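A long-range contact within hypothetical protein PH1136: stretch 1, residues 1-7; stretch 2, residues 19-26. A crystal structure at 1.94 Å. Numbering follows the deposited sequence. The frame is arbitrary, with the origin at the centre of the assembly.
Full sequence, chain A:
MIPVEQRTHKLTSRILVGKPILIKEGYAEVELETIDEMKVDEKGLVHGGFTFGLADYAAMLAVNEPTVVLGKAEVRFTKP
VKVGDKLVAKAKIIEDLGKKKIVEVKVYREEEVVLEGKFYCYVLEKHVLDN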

# COMPACT_ATOMS: atom_id res chain seq x y z
N MSE A 1 12.57 -14.28 -9.30
CA MSE A 1 11.96 -14.13 -7.94
C MSE A 1 11.15 -15.37 -7.56
O MSE A 1 10.64 -16.08 -8.43
CB MSE A 1 11.01 -12.93 -7.93
CG MSE A 1 9.58 -13.31 -8.25
SE MSE A 1 8.48 -11.91 -8.32
CE MSE A 1 9.40 -10.88 -9.46
N ILE A 2 11.02 -15.63 -6.26
CA ILE A 2 10.21 -16.75 -5.81
C ILE A 2 8.95 -16.12 -5.20
O ILE A 2 9.02 -15.35 -4.23
CB ILE A 2 10.92 -17.59 -4.72
CG1 ILE A 2 12.19 -18.22 -5.30
CG2 ILE A 2 9.96 -18.66 -4.19
CD1 ILE A 2 12.97 -19.06 -4.30
N PRO A 3 7.78 -16.42 -5.78
CA PRO A 3 6.49 -15.90 -5.31
C PRO A 3 6.22 -16.41 -3.90
O PRO A 3 6.69 -17.49 -3.53
CB PRO A 3 5.48 -16.49 -6.30
CG PRO A 3 6.32 -16.75 -7.54
CD PRO A 3 7.59 -17.29 -6.95
N VAL A 4 5.49 -15.64 -3.11
CA VAL A 4 5.17 -16.08 -1.77
C VAL A 4 3.68 -15.85 -1.66
O VAL A 4 3.17 -14.90 -2.24
CB VAL A 4 5.92 -15.24 -0.72
CG1 VAL A 4 5.72 -15.82 0.66
CG2 VAL A 4 7.39 -15.20 -1.06
N GLU A 5 2.99 -16.73 -0.94
CA GLU A 5 1.56 -16.54 -0.77
C GLU A 5 1.32 -15.40 0.22
O GLU A 5 2.20 -15.07 1.03
CB GLU A 5 0.91 -17.84 -0.26
CG GLU A 5 1.69 -18.54 0.83
CD GLU A 5 1.13 -19.94 1.14
OE1 GLU A 5 0.83 -20.70 0.19
OE2 GLU A 5 1.02 -20.27 2.34
N GLN A 6 0.15 -14.78 0.13
CA GLN A 6 -0.18 -13.69 1.02
C GLN A 6 -0.44 -14.25 2.42
O GLN A 6 -1.35 -15.07 2.61
CB GLN A 6 -1.43 -12.97 0.53
CG GLN A 6 -1.65 -11.68 1.26
CD GLN A 6 -2.69 -10.82 0.61
OE1 GLN A 6 -2.94 -10.92 -0.59
NE2 GLN A 6 -3.30 -9.94 1.39
N ARG A 7 0.31 -13.78 3.40
CA ARG A 7 0.14 -14.29 4.76
C ARG A 7 -0.53 -13.34 5.76
O ARG A 7 -0.66 -13.67 6.93
CB ARG A 7 1.51 -14.70 5.32
CG ARG A 7 2.22 -15.78 4.52
CD ARG A 7 3.60 -15.99 5.11
NE ARG A 7 3.53 -16.50 6.48
CZ ARG A 7 4.46 -16.30 7.40
NH1 ARG A 7 5.54 -15.58 7.10
NH2 ARG A 7 4.32 -16.81 8.62
N LYS A 19 -5.58 -4.91 -5.40
CA LYS A 19 -5.35 -6.31 -5.75
C LYS A 19 -3.85 -6.52 -5.84
O LYS A 19 -3.18 -5.90 -6.66
CB LYS A 19 -6.01 -6.61 -7.11
CG LYS A 19 -7.50 -6.27 -7.15
CD LYS A 19 -8.08 -6.49 -8.56
CE LYS A 19 -9.60 -6.34 -8.56
NZ LYS A 19 -10.19 -6.59 -9.91
N PRO A 20 -3.30 -7.39 -4.99
CA PRO A 20 -1.85 -7.61 -5.05
C PRO A 20 -1.54 -8.31 -6.38
O PRO A 20 -2.27 -9.22 -6.77
CB PRO A 20 -1.58 -8.51 -3.83
CG PRO A 20 -2.78 -8.24 -2.91
CD PRO A 20 -3.92 -8.14 -3.89
N ILE A 21 -0.50 -7.88 -7.07
CA ILE A 21 -0.14 -8.50 -8.34
C ILE A 21 1.25 -9.11 -8.23
O ILE A 21 1.70 -9.82 -9.12
CB ILE A 21 -0.19 -7.49 -9.54
CG1 ILE A 21 0.71 -6.28 -9.27
CG2 ILE A 21 -1.61 -7.04 -9.76
CD1 ILE A 21 0.76 -5.27 -10.43
N LEU A 22 1.93 -8.83 -7.12
CA LEU A 22 3.25 -9.39 -6.92
C LEU A 22 3.67 -9.34 -5.47
O LEU A 22 3.58 -8.29 -4.82
CB LEU A 22 4.29 -8.64 -7.78
CG LEU A 22 5.69 -9.28 -7.92
CD1 LEU A 22 6.43 -8.60 -9.06
CD2 LEU A 22 6.49 -9.14 -6.63
N ILE A 23 4.09 -10.49 -4.94
CA ILE A 23 4.57 -10.53 -3.57
C ILE A 23 5.79 -11.45 -3.53
O ILE A 23 5.71 -12.61 -3.91
CB ILE A 23 3.54 -11.11 -2.57
CG1 ILE A 23 2.19 -10.38 -2.66
CG2 ILE A 23 4.11 -10.99 -1.13
CD1 ILE A 23 1.09 -10.98 -1.74
N LYS A 24 6.92 -10.91 -3.08
CA LYS A 24 8.11 -11.71 -2.95
C LYS A 24 8.80 -11.21 -1.69
O LYS A 24 8.32 -10.27 -1.05
CB LYS A 24 9.03 -11.52 -4.17
CG LYS A 24 9.60 -10.14 -4.34
CD LYS A 24 10.51 -10.11 -5.55
CE LYS A 24 11.23 -8.79 -5.68
NZ LYS A 24 12.13 -8.79 -6.88
N GLU A 25 9.93 -11.83 -1.35
CA GLU A 25 10.69 -11.44 -0.17
C GLU A 25 11.04 -9.95 -0.16
O GLU A 25 11.72 -9.45 -1.07
CB GLU A 25 11.99 -12.24 -0.10
CG GLU A 25 12.95 -11.80 1.00
CD GLU A 25 12.44 -12.10 2.40
OE1 GLU A 25 11.42 -12.81 2.52
OE2 GLU A 25 13.06 -11.61 3.37
N GLY A 26 10.55 -9.25 0.86
CA GLY A 26 10.83 -7.83 1.02
C GLY A 26 10.27 -6.85 0.01
O GLY A 26 10.65 -5.68 0.02
O HOH W 1 10.23 -14.45 -2.05

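The contact is small, 404 Å² summed over both sides, and the two backbones are joined by one direct hydrogen bond. The N-terminal segment, with no regular helix or strand, runs past the strand of residues 19-24 at a steep angle, the two directions lying 121° apart, and the backbones come close over a short span, with Pro3 and Lys24 nearest at their CA atoms. There Val4 N donates to Ile23 O at 3.1 Å, with an N-H...O angle of 145°. Next to it a water extends the backbone link: it donates to Ile2 O at 2.7 Å and accepts from Glu25 N at 2.7 Å, bridging two polar groups that do not meet directly.

Ile23 has the most surface covered, 83 Å². Its CA-to-CB bond points sideways, but chi1 m and chi2 t carry the end of the chain nearer to the N-terminal segment, and CD1 reaches 3.9 Å from Gln6 CB. An apolar chain with this reach suits the place, because CD1 lies against the aliphatic base of Gln6; the hydrogen bond is made separately by the backbone O and does not depend on the side chain. Gln6 in turn is extended, t at both chi1 and chi2, and its OE1 comes to 3.5 Å from Pro20 CG. This is packing rather than a hydrogen bond; Pro20, whose CA-to-CB bond points toward the segment, offers a compact carbon surface. Gln6 NE2 is hydrogen-bonded to a residue just outside the two stretches, so that nitrogen is paired.

At the other end Met1, a selenomethionine, has 80 Å² covered although it remains exposed overall. Its CA-to-CB bond points toward the strand, and the unbranched chain touches two residues, one near its base and one at its tip: CB lies 3.7 Å from Lys24 CD, and the terminal CE lies 3.8 Å from Leu22 CD1, an apolar contact. The flexible thioether-type chain, here with selenium, fits such a reach; chi1 is off the usual wells at 92°, while chi3 is p.

Lys24, with 58 Å² covered, supplies mostly hydrocarbon. Its chi1 is p and the remaining chi angles are t, so a straight methylene chain runs beside Met1 and continues to NZ, while its CB packs 3.8 Å from Ile2 O. The CA-to-CB bond of Val4, like that of Met1, points toward the strand, with CG2 4.0 Å from Lys24 CA. The short branched side chain covers backbone beside the hydrogen bond, whereas its neighbours Pro3 and Glu5 point away. The readable rule is a backbone pin, flanked by aliphatic chains that spread the contact along the strand.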